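Local coordinates for enoyl-acyl carrier protein reductase (Uncultured bacterium, PDB 6KIA) that reduces enoyl-acyl carrier protein substrates, probably with the NADH it binds as hydride donor, and is associated with resistance to triclosan, at residues A[12-17]-A[409-414]; A[154-159]-A[235-240]; A[180-185]-A[372-377]. All coordinates share one frame; numbering follows the deposited sequence.

Contact 2 is the buried core of the three: two neighbouring parallel strands of the Rossmann-like sheet, zipped by backbone hydrogen bonds and running up to the bound NADH. Contact 1 touches it, with centres about 12 Å apart. Helix 394-413 and the N-terminal loop of contact 1 lie over the Phe156 and Arg235 end of the strands, mixing an aromatic inner side with a hydrated outer one. Contact 3, about 37 Å from contact 2 between centres and across the chain's centre, is a surface joint of a loop with helix 370-385. No direct hydrogen bond crosses it; alkyl packing and one water do the work. Helices 370-385 and 394-413 follow each other in the chain, yet serve different sides.

Contact 1. Residues A[12-17]-A[409-414]; sequences QSNIFR and LMFHES
An Asx turn in the loop leading to strand 21-25 is laid against the C-terminal part of helix 394-413, packed firmly on its inner side and hydrated on its outer one. In the turn, Asn14 OD1 accepts from Phe16 N (3.0 Å) while Asn14 ND2 returns a bond to Phe16 O, so both ends of the amide are used and its rotation is fixed. The carboxamide side chain suits this place because it both accepts and donates. CG of Asn14 stands anti to the backbone N (chi1 167°), which brings OD1 to 3.5 Å from CE2 of Phe411, the side chains crossing obliquely.

Phe16 and Phe411 fill the tight side. The two side chains pass one another running opposite ways, their rings neither stacked nor edge-to-face, with planes 40° apart and CZ of Phe411 reaching CB of Phe16 at 3.9 Å. Phe16 also meets the ring of Phe156, so these large apolar groups tie loop and helix to the central sheet.

The outer side is looser and relies on polar atoms. ND1 of His412 donates to Ser13 O at 3.0 Å, a bent bond (139°) whose donor stands above the carbonyl plane. The imidazole, able to donate from its edge, suits this partly exposed place. One water accepts a hydrogen bond from Ser13 N, meets Ser13 OG at 2.6 Å and donates to His412 O at 2.7 Å. A second water, between loop and helix, donates both to Asn14 OD1 and, at 2.8 Å, to Phe411 O.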
loop_
_atom_site.group_PDB
_atom_site.type_symbol
_atom_site.label_atom_id
_atom_site.label_comp_id
_atom_site.label_asym_id
_atom_site.label_seq_id
_atom_site.Cartn_x
_atom_site.Cartn_y
_atom_site.Cartn_z
ATOM N N GLN A 12 14.432 -13.730 -12.401
ATOM C CA GLN A 12 15.693 -14.333 -11.960
ATOM C C GLN A 12 16.905 -13.424 -12.119
ATOM O O GLN A 12 18.031 -13.805 -11.769
ATOM C CB GLN A 12 15.949 -15.629 -12.732
ATOM C CG GLN A 12 14.836 -16.613 -12.564
ATOM C CD GLN A 12 15.124 -17.897 -13.284
ATOM O OE1 GLN A 12 15.915 -17.920 -14.233
ATOM N NE2 GLN A 12 14.523 -18.984 -12.819
ATOM N N SER A 13 16.704 -12.234 -12.656
ATOM C CA SER A 13 17.883 -11.404 -12.911
ATOM C C SER A 13 18.097 -10.388 -11.778
ATOM O O SER A 13 17.176 -10.075 -11.002
ATOM C CB SER A 13 17.789 -10.725 -14.288
ATOM O OG SER A 13 17.037 -9.531 -14.257
ATOM N N ASN A 14 19.346 -9.958 -11.611
ATOM C CA ASN A 14 19.692 -8.950 -10.625
ATOM C C ASN A 14 20.899 -8.138 -11.075
ATOM O O ASN A 14 21.932 -8.693 -11.450
ATOM C CB ASN A 14 20.005 -9.552 -9.248
ATOM C CG ASN A 14 20.666 -8.535 -8.310
ATOM O OD1 ASN A 14 20.055 -7.520 -7.958
ATOM N ND2 ASN A 14 21.885 -8.818 -7.865
ATOM N N ILE A 15 20.771 -6.824 -11.010
ATOM C CA ILE A 15 21.888 -5.935 -11.341
ATOM C C ILE A 15 22.475 -5.223 -10.124
ATOM O O ILE A 15 23.482 -4.512 -10.243
ATOM C CB ILE A 15 21.454 -4.863 -12.352
ATOM C CG1 ILE A 15 20.399 -3.934 -11.731
ATOM C CG2 ILE A 15 20.909 -5.514 -13.615
ATOM C CD1 ILE A 15 20.051 -2.749 -12.606
ATOM N N PHE A 16 21.852 -5.381 -8.961
ATOM C CA PHE A 16 22.251 -4.604 -7.795
ATOM C C PHE A 16 23.339 -5.303 -6.979
ATOM O O PHE A 16 23.333 -6.532 -6.793
ATOM C CB PHE A 16 21.024 -4.276 -6.922
ATOM C CG PHE A 16 19.964 -3.491 -7.661
ATOM C CD1 PHE A 16 20.132 -2.133 -7.892
ATOM C CD2 PHE A 16 18.806 -4.116 -8.133
ATOM C CE1 PHE A 16 19.179 -1.403 -8.594
ATOM C CE2 PHE A 16 17.840 -3.376 -8.847
ATOM C CZ PHE A 16 18.045 -2.010 -9.062
ATOM N N ARG A 17 24.291 -4.501 -6.518
ATOM C CA ARG A 17 25.494 -5.004 -5.866
ATOM C C ARG A 17 25.895 -4.053 -4.746
ATOM O O ARG A 17 25.318 -2.977 -4.621
ATOM C CB ARG A 17 26.631 -5.134 -6.890
ATOM C CG ARG A 17 27.289 -6.498 -6.923
ATOM C CD ARG A 17 27.814 -6.837 -8.313
ATOM N NE ARG A 17 27.107 -7.980 -8.894
ATOM C CZ ARG A 17 26.297 -7.899 -9.946
ATOM N NH1 ARG A 17 26.107 -6.731 -10.550
ATOM N NH2 ARG A 17 25.685 -8.982 -10.404
ATOM N N LEU A 409 10.130 -10.788 -5.611
ATOM C CA LEU A 409 9.469 -10.504 -6.873
ATOM C C LEU A 409 9.729 -9.066 -7.328
ATOM O O LEU A 409 10.139 -8.851 -8.466
ATOM C CB LEU A 409 7.956 -10.746 -6.768
ATOM C CG LEU A 409 7.543 -12.229 -6.768
ATOM C CD1 LEU A 409 6.042 -12.384 -6.510
ATOM C CD2 LEU A 409 7.943 -12.915 -8.072
ATOM N N MET A 410 9.483 -8.082 -6.461
ATOM C CA MET A 410 9.667 -6.694 -6.851
ATOM C C MET A 410 11.164 -6.388 -7.029
ATOM O O MET A 410 11.555 -5.724 -7.999
ATOM C CB MET A 410 9.041 -5.764 -5.828
ATOM C CG MET A 410 7.518 -5.909 -5.787
ATOM S SD MET A 410 6.769 -4.933 -4.476
ATOM C CE MET A 410 7.216 -3.239 -4.936
ATOM N N PHE A 411 11.994 -6.918 -6.129
ATOM C CA PHE A 411 13.432 -6.624 -6.188
ATOM C C PHE A 411 14.034 -7.135 -7.490
ATOM O O PHE A 411 14.795 -6.417 -8.164
ATOM C CB PHE A 411 14.164 -7.233 -4.985
ATOM C CG PHE A 411 15.618 -6.830 -4.912
ATOM C CD1 PHE A 411 15.982 -5.533 -4.604
ATOM C CD2 PHE A 411 16.610 -7.760 -5.192
ATOM C CE1 PHE A 411 17.352 -5.161 -4.570
ATOM C CE2 PHE A 411 17.965 -7.405 -5.153
ATOM C CZ PHE A 411 18.326 -6.106 -4.832
ATOM N N HIS A 412 13.686 -8.366 -7.877
ATOM C CA HIS A 412 14.265 -8.929 -9.096
ATOM C C HIS A 412 13.594 -8.407 -10.373
ATOM O O HIS A 412 14.278 -8.151 -11.367
ATOM C CB HIS A 412 14.231 -10.466 -9.047
ATOM C CG HIS A 412 15.188 -11.056 -8.057
ATOM N ND1 HIS A 412 16.548 -10.830 -8.115
ATOM C CD2 HIS A 412 14.991 -11.895 -7.009
ATOM C CE1 HIS A 412 17.145 -11.493 -7.139
ATOM N NE2 HIS A 412 16.223 -12.139 -6.449
ATOM N N GLU A 413 12.271 -8.227 -10.365
ATOM C CA GLU A 413 11.627 -7.673 -11.537
ATOM C C GLU A 413 12.166 -6.268 -11.827
ATOM O O GLU A 413 12.291 -5.872 -12.986
ATOM C CB GLU A 413 10.111 -7.631 -11.355
ATOM C CG GLU A 413 9.330 -7.236 -12.615
ATOM C CD GLU A 413 9.489 -8.242 -13.758
ATOM O OE1 GLU A 413 9.910 -9.399 -13.521
ATOM O OE2 GLU A 413 9.154 -7.877 -14.897
ATOM N N SER A 414 12.479 -5.507 -10.784
ATOM C CA SER A 414 12.973 -4.150 -11.032
ATOM C C SER A 414 14.343 -4.128 -11.691
ATOM O O SER A 414 14.705 -3.128 -12.278
ATOM C CB SER A 414 13.001 -3.318 -9.759
ATOM O OG SER A 414 11.688 -3.131 -9.238
HETATM O O HOH W 1 14.621 -10.041 -13.316
HETATM O O HOH W 2 17.338 -7.424 -8.686
#

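Contact 2. Residues A[154-159]-A[235-240]. With NAI (1,4-dihydronicotinamide adenine dinucleotide), chain D.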
loop_
_atom_site.group_PDB
_atom_site.type_symbol
_atom_site.label_atom_id
_atom_site.label_comp_id
_atom_site.label_asym_id
_atom_site.label_seq_id
_atom_site.Cartn_x
_atom_site.Cartn_y
_atom_site.Cartn_z
ATOM N N ASN A 154 24.084 2.035 -9.337
ATOM C CA ASN A 154 22.665 1.819 -9.610
ATOM C C ASN A 154 21.878 2.378 -8.454
ATOM O O ASN A 154 22.343 2.334 -7.323
ATOM C CB ASN A 154 22.367 0.330 -9.793
ATOM C CG ASN A 154 23.106 -0.281 -10.971
ATOM O OD1 ASN A 154 23.369 0.390 -11.961
ATOM N ND2 ASN A 154 23.421 -1.574 -10.870
ATOM N N ALA A 155 20.701 2.934 -8.734
ATOM C CA ALA A 155 19.847 3.453 -7.689
ATOM C C ALA A 155 18.424 2.864 -7.835
ATOM O O ALA A 155 17.864 2.766 -8.936
ATOM C CB ALA A 155 19.810 4.985 -7.716
ATOM N N PHE A 156 17.854 2.521 -6.692
ATOM C CA PHE A 156 16.537 1.897 -6.580
ATOM C C PHE A 156 15.731 2.771 -5.628
ATOM O O PHE A 156 15.985 2.797 -4.417
ATOM C CB PHE A 156 16.717 0.458 -6.034
ATOM C CG PHE A 156 15.485 -0.426 -6.084
ATOM C CD1 PHE A 156 15.626 -1.791 -6.308
ATOM C CD2 PHE A 156 14.207 0.103 -6.026
ATOM C CE1 PHE A 156 14.493 -2.638 -6.368
ATOM C CE2 PHE A 156 13.079 -0.735 -6.088
ATOM C CZ PHE A 156 13.240 -2.087 -6.275
ATOM N N PHE A 157 14.767 3.512 -6.179
ATOM C CA PHE A 157 13.909 4.374 -5.373
ATOM C C PHE A 157 12.599 3.643 -5.141
ATOM O O PHE A 157 11.877 3.387 -6.100
ATOM C CB PHE A 157 13.637 5.723 -6.070
ATOM C CG PHE A 157 14.848 6.600 -6.228
ATOM C CD1 PHE A 157 15.204 7.511 -5.238
ATOM C CD2 PHE A 157 15.598 6.532 -7.375
ATOM C CE1 PHE A 157 16.303 8.346 -5.393
ATOM C CE2 PHE A 157 16.692 7.358 -7.554
ATOM C CZ PHE A 157 17.065 8.262 -6.545
ATOM N N ALA A 158 12.302 3.277 -3.890
ATOM C CA ALA A 158 11.088 2.507 -3.596
ATOM C C ALA A 158 10.026 3.376 -2.890
ATOM O O ALA A 158 10.143 3.718 -1.707
ATOM C CB ALA A 158 11.440 1.280 -2.746
ATOM N N HIS A 159 8.995 3.746 -3.637
ATOM C CA HIS A 159 7.899 4.576 -3.118
ATOM C C HIS A 159 6.918 3.708 -2.363
ATOM O O HIS A 159 6.583 2.631 -2.832
ATOM C CB HIS A 159 7.231 5.283 -4.297
ATOM C CG HIS A 159 6.019 6.087 -3.956
ATOM N ND1 HIS A 159 4.768 5.520 -3.822
ATOM C CD2 HIS A 159 5.840 7.426 -3.831
ATOM C CE1 HIS A 159 3.885 6.468 -3.568
ATOM N NE2 HIS A 159 4.508 7.633 -3.572
ATOM N N ARG A 235 15.964 2.758 -11.103
ATOM C CA ARG A 235 14.651 2.144 -11.062
ATOM C C ARG A 235 13.767 2.844 -10.020
ATOM O O ARG A 235 14.253 3.306 -8.979
ATOM C CB ARG A 235 14.777 0.665 -10.709
ATOM C CG ARG A 235 15.649 -0.152 -11.642
ATOM C CD ARG A 235 15.056 -0.231 -13.036
ATOM N NE ARG A 235 15.842 -1.130 -13.878
ATOM C CZ ARG A 235 16.790 -0.717 -14.710
ATOM N NH1 ARG A 235 17.038 0.573 -14.825
ATOM N NH2 ARG A 235 17.474 -1.594 -15.433
ATOM N N TYR A 236 12.474 2.916 -10.314
ATOM C CA TYR A 236 11.459 3.380 -9.354
ATOM C C TYR A 236 10.423 2.287 -9.192
ATOM O O TYR A 236 10.013 1.684 -10.184
ATOM C CB TYR A 236 10.766 4.656 -9.823
ATOM C CG TYR A 236 11.735 5.787 -10.067
ATOM C CD1 TYR A 236 12.413 5.881 -11.278
ATOM C CD2 TYR A 236 12.002 6.734 -9.082
ATOM C CE1 TYR A 236 13.326 6.897 -11.505
ATOM C CE2 TYR A 236 12.913 7.758 -9.315
ATOM C CZ TYR A 236 13.564 7.822 -10.521
ATOM O OH TYR A 236 14.463 8.838 -10.761
ATOM N N SER A 237 10.032 2.006 -7.953
ATOM C CA SER A 237 8.944 1.056 -7.720
ATOM C C SER A 237 7.909 1.751 -6.846
ATOM O O SER A 237 8.240 2.698 -6.117
ATOM C CB SER A 237 9.457 -0.217 -7.047
ATOM O OG SER A 237 9.903 0.066 -5.723
ATOM N N ALA A 238 6.660 1.301 -6.930
ATOM C CA ALA A 238 5.615 1.764 -6.032
ATOM C C ALA A 238 4.728 0.576 -5.719
ATOM O O ALA A 238 4.615 -0.354 -6.518
ATOM C CB ALA A 238 4.785 2.906 -6.648
ATOM N N TYR A 239 4.092 0.616 -4.559
ATOM C CA TYR A 239 3.128 -0.411 -4.175
ATOM C C TYR A 239 1.743 0.061 -4.586
ATOM O O TYR A 239 1.264 1.078 -4.096
ATOM C CB TYR A 239 3.174 -0.687 -2.672
ATOM C CG TYR A 239 4.412 -1.425 -2.211
ATOM C CD1 TYR A 239 4.447 -2.821 -2.188
ATOM C CD2 TYR A 239 5.548 -0.722 -1.792
ATOM C CE1 TYR A 239 5.577 -3.496 -1.772
ATOM C CE2 TYR A 239 6.685 -1.402 -1.383
ATOM C CZ TYR A 239 6.683 -2.767 -1.367
ATOM O OH TYR A 239 7.809 -3.451 -0.961
ATOM N N GLY A 240 1.115 -0.665 -5.502
ATOM C CA GLY A 240 -0.213 -0.288 -5.927
ATOM C C GLY A 240 -1.215 -1.239 -5.331
ATOM O O GLY A 240 -0.851 -2.328 -4.894
HETATM P PA NAI D . 2.083 1.097 6.184
HETATM O O1A NAI D . 3.192 0.290 6.787
HETATM O O2A NAI D . 1.205 1.880 7.140
HETATM O O5B NAI D . 2.739 2.043 5.086
HETATM C C5B NAI D . 2.161 3.303 4.811
HETATM C C4B NAI D . 3.311 4.083 4.103
HETATM O O4B NAI D . 2.675 5.426 3.657
HETATM C C3B NAI D . 4.290 4.359 4.889
HETATM O O3B NAI D . 5.608 4.228 4.214
HETATM C C2B NAI D . 4.035 5.927 5.348
HETATM O O2B NAI D . 5.294 6.497 5.863
HETATM C C1B NAI D . 3.595 6.485 4.274
HETATM N N9A NAI D . 2.654 7.584 4.576
HETATM C C8A NAI D . 1.429 7.655 5.126
HETATM N N7A NAI D . 1.063 8.934 5.156
HETATM C C5A NAI D . 2.066 9.665 4.612
HETATM C C6A NAI D . 2.130 11.039 4.439
HETATM N N6A NAI D . 1.232 12.118 4.742
HETATM N N1A NAI D . 3.236 11.556 3.877
HETATM C C2A NAI D . 4.267 10.736 3.500
HETATM N N3A NAI D . 4.198 9.363 3.671
HETATM C C4A NAI D . 3.069 8.842 4.246
HETATM O O3 NAI D . 1.042 0.137 5.330
HETATM P PN NAI D . 1.248 -0.586 3.902
HETATM O O1N NAI D . 2.449 -1.479 3.937
HETATM O O2N NAI D . -0.064 -1.328 3.696
HETATM O O5D NAI D . 1.429 0.564 2.813
HETATM C C5D NAI D . 2.564 0.608 1.963
HETATM C C4D NAI D . 2.055 0.654 0.504
HETATM O O4D NAI D . 1.517 -0.513 0.209
HETATM C C3D NAI D . 0.929 1.674 0.357
HETATM O O3D NAI D . 1.110 2.496 -0.747
HETATM C C2D NAI D . -0.287 0.753 0.113
HETATM O O2D NAI D . -1.360 1.529 -0.528
HETATM C C1D NAI D . 0.197 -0.221 -0.611
HETATM N N1N NAI D . -0.635 -1.425 -0.612
HETATM C C2N NAI D . -1.202 -1.921 0.543
HETATM C C3N NAI D . -2.041 -3.041 0.481
HETATM C C7N NAI D . -2.656 -3.638 1.746
HETATM O O7N NAI D . -3.617 -4.399 1.677
HETATM N N7N NAI D . -2.090 -3.306 3.005
HETATM C C4N NAI D . -2.304 -3.687 -0.718
HETATM C C5N NAI D . -1.682 -3.206 -1.876
HETATM C C6N NAI D . -0.858 -2.077 -1.813
HETATM O O HOH W 3 7.984 0.403 -3.865
HETATM O O HOH W 4 3.456 3.006 -3.081
#
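His159 O has three partners: a water that donates to it at 2.8 Å, a second water that donates over a longer 3.2 Å and whose protons are sought by competing acceptors, and a weak CA-H contact from Ala238. It lies at the end of a ladder of parallel beta bridges joining strands 155-159 and 234-240 in the central sheet of a Rossmann-like fold. In the ladder, Phe157 N donates to Arg235 O at 2.9 Å in a nearly straight bond. Arg235 N to Ala155 O, Ser237 N to Phe157 O and His159 N to Ser237 O are the other three bonds, donors coming by turns from either strand.

On the sheet face turned to helix 196-219, Phe157 and Tyr236 run abreast off the sheet, their like chi1 values (-66° and -58°) sending both rings from the same face. The rings are nearly parallel (11°) but slid apart, so they scarcely overlap; CD2 of Phe157 touches CE2 of Tyr236 at 3.5 Å. Aromatic rings suit this buried layer, and the hydroxyl of Tyr236 finds Ser220 and Arg224 as partners.

The other face carries Phe156, Ala158 and Ser237. Ser237 OG sits between its backbone N and carbonyl carbon, meets the edge of the Phe156 ring in plane at CE2 (3.3 Å) and hydrogen-bonds the first water at 2.7 Å; small Ala158 leaves room for it.

Strand 234-240 reaches the cofactor with Tyr239 and Gly240. The second water joins His159 ND1 and Tyr239 N, while His159 NE2 is held by Thr212. Tyr239 CB packs 3.3 Å from ribose O4D of NADH, and Gly240 O comes within 3.1 Å of nicotinamide C6N.

Contact 3. Residues A[180-185]-A[372-377]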
loop_
_atom_site.group_PDB
_atom_site.type_symbol
_atom_site.label_atom_id
_atom_site.label_comp_id
_atom_site.label_asym_id
_atom_site.label_seq_id
_atom_site.Cartn_x
_atom_site.Cartn_y
_atom_site.Cartn_z
ATOM N N LYS A 180 -17.552 -0.463 8.673
ATOM C CA LYS A 180 -18.042 -1.533 9.566
ATOM C C LYS A 180 -19.563 -1.595 9.749
ATOM O O LYS A 180 -20.070 -2.534 10.364
ATOM C CB LYS A 180 -17.404 -1.392 10.957
ATOM C CG LYS A 180 -15.885 -1.334 10.966
ATOM C CD LYS A 180 -15.359 -1.060 12.377
ATOM C CE LYS A 180 -13.863 -1.326 12.487
ATOM N NZ LYS A 180 -13.044 -0.483 11.556
ATOM N N GLY A 181 -20.292 -0.629 9.199
ATOM C CA GLY A 181 -21.716 -0.502 9.475
ATOM C C GLY A 181 -22.613 -1.471 8.741
ATOM O O GLY A 181 -22.473 -1.682 7.534
ATOM N N ARG A 182 -23.518 -2.087 9.491
ATOM C CA ARG A 182 -24.530 -2.975 8.943
ATOM C C ARG A 182 -25.920 -2.517 9.366
ATOM O O ARG A 182 -26.065 -1.789 10.343
ATOM C CB ARG A 182 -24.290 -4.394 9.436
ATOM C CG ARG A 182 -23.204 -5.133 8.702
ATOM C CD ARG A 182 -23.182 -6.583 9.153
ATOM N NE ARG A 182 -22.625 -6.688 10.496
ATOM C CZ ARG A 182 -22.455 -7.829 11.156
ATOM N NH1 ARG A 182 -21.926 -7.811 12.371
ATOM N NH2 ARG A 182 -22.813 -8.983 10.604
ATOM N N GLY A 183 -26.938 -2.956 8.640
ATOM C CA GLY A 183 -28.299 -2.592 8.976
ATOM C C GLY A 183 -28.488 -1.092 8.917
ATOM O O GLY A 183 -28.073 -0.438 7.961
ATOM N N GLU A 184 -29.087 -0.542 9.965
ATOM C CA GLU A 184 -29.349 0.887 10.024
ATOM C C GLU A 184 -28.063 1.683 10.203
ATOM O O GLU A 184 -28.035 2.883 9.940
ATOM C CB GLU A 184 -30.322 1.201 11.159
ATOM C CG GLU A 184 -29.644 1.707 12.426
ATOM C CD GLU A 184 -30.544 1.609 13.638
ATOM O OE1 GLU A 184 -31.780 1.529 13.457
ATOM O OE2 GLU A 184 -30.018 1.627 14.773
ATOM N N ARG A 185 -26.995 1.011 10.633
ATOM C CA ARG A 185 -25.726 1.686 10.839
ATOM C C ARG A 185 -24.876 1.700 9.559
ATOM O O ARG A 185 -23.824 2.346 9.514
ATOM C CB ARG A 185 -24.962 1.043 11.999
ATOM C CG ARG A 185 -24.425 2.069 12.986
ATOM C CD ARG A 185 -25.563 2.712 13.769
ATOM N NE ARG A 185 -25.113 3.749 14.697
ATOM C CZ ARG A 185 -25.078 5.051 14.418
ATOM N NH1 ARG A 185 -24.657 5.915 15.333
ATOM N NH2 ARG A 185 -25.475 5.488 13.230
ATOM N N LEU A 372 -23.645 -6.008 0.623
ATOM C CA LEU A 372 -22.204 -6.251 0.658
ATOM C C LEU A 372 -21.731 -6.199 2.101
ATOM O O LEU A 372 -21.014 -7.090 2.555
ATOM C CB LEU A 372 -21.435 -5.224 -0.176
ATOM C CG LEU A 372 -19.915 -5.344 -0.028
ATOM C CD1 LEU A 372 -19.415 -6.726 -0.525
ATOM C CD2 LEU A 372 -19.204 -4.186 -0.709
ATOM N N ALA A 373 -22.131 -5.149 2.810
ATOM C CA ALA A 373 -21.763 -4.972 4.216
ATOM C C ALA A 373 -22.156 -6.154 5.068
ATOM O O ALA A 373 -21.361 -6.642 5.879
ATOM C CB ALA A 373 -22.396 -3.691 4.772
ATOM N N ASP A 374 -23.372 -6.644 4.870
ATOM C CA ASP A 374 -23.841 -7.748 5.686
ATOM C C ASP A 374 -22.989 -8.985 5.448
ATOM O O ASP A 374 -22.530 -9.620 6.402
ATOM C CB ASP A 374 -25.311 -8.063 5.392
ATOM C CG ASP A 374 -26.262 -7.237 6.244
ATOM O OD1 ASP A 374 -26.294 -7.423 7.478
ATOM O OD2 ASP A 374 -26.996 -6.408 5.668
ATOM N N ILE A 375 -22.781 -9.339 4.179
ATOM C CA ILE A 375 -22.065 -10.581 3.920
ATOM C C ILE A 375 -20.553 -10.470 4.221
ATOM O O ILE A 375 -19.934 -11.424 4.722
ATOM C CB ILE A 375 -22.294 -11.072 2.465
ATOM C CG1 ILE A 375 -21.794 -12.504 2.294
ATOM C CG2 ILE A 375 -21.688 -10.121 1.437
ATOM C CD1 ILE A 375 -22.029 -13.070 0.912
ATOM N N MET A 376 -19.961 -9.318 3.929
ATOM C CA MET A 376 -18.508 -9.141 4.116
ATOM C C MET A 376 -18.170 -9.017 5.602
ATOM O O MET A 376 -17.286 -9.701 6.118
ATOM C CB MET A 376 -17.987 -7.921 3.365
ATOM C CG MET A 376 -16.496 -7.717 3.576
ATOM S SD MET A 376 -15.809 -6.374 2.582
ATOM C CE MET A 376 -16.608 -4.974 3.370
ATOM N N ILE A 377 -18.878 -8.145 6.306
ATOM C CA ILE A 377 -18.587 -7.976 7.718
ATOM C C ILE A 377 -19.013 -9.208 8.517
ATOM O O ILE A 377 -18.307 -9.626 9.444
ATOM C CB ILE A 377 -19.285 -6.723 8.272
ATOM C CG1 ILE A 377 -18.892 -5.502 7.446
ATOM C CG2 ILE A 377 -19.020 -6.555 9.772
ATOM C CD1 ILE A 377 -17.507 -4.996 7.719
HETATM O O HOH W 5 -26.278 -4.062 6.031
#
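Where helix 169-180 gives way to a loop, the chain packs against one flank of helix 370-385 and then folds back in a type II' turn, a peripheral joint well away from the bound NADH. Lys180 comes first: its CA rests 4.0 Å from CD1 of Ile377, while its long chain carries the amine toward Ile298 O, a weak hydrogen bond. Gly181 leaves the helix, and its carbonyl O abuts CB of Ala373 at 3.4 Å. Both residues suit a close approach, the small methyl of Ala373 letting the loop backbone near and the bare CA of Gly181 leaving room for Arg185 O.

Arg182 gives the largest share of the packing, with Ile377 close behind. Its chain runs out extended and then bends at chi3 (-73°), so that CG passes Ala373 O, CD lies 3.6 Å from Asp374 OD1, and one face of the guanidinium lies on CG2 of Ile377, with NE at 3.7 Å. A long aliphatic chain ending in a charge suits this half-covered place. The charge makes no salt bridge with Asp374, since NE and OD1 are 4.8 Å apart, though their attraction probably helps; Asp381 offers NH1 a long, weak ion pair.

The carbonyl of Arg182 accepts from Arg185 N at 3.0 Å and closes the turn. Gly183 takes the second position, where its positive phi (61°) favours glycine. Its amide N donates to a water at 2.9 Å, and that water in turn donates to Asp374 OD2 at 2.5 Å, bridging loop and helix.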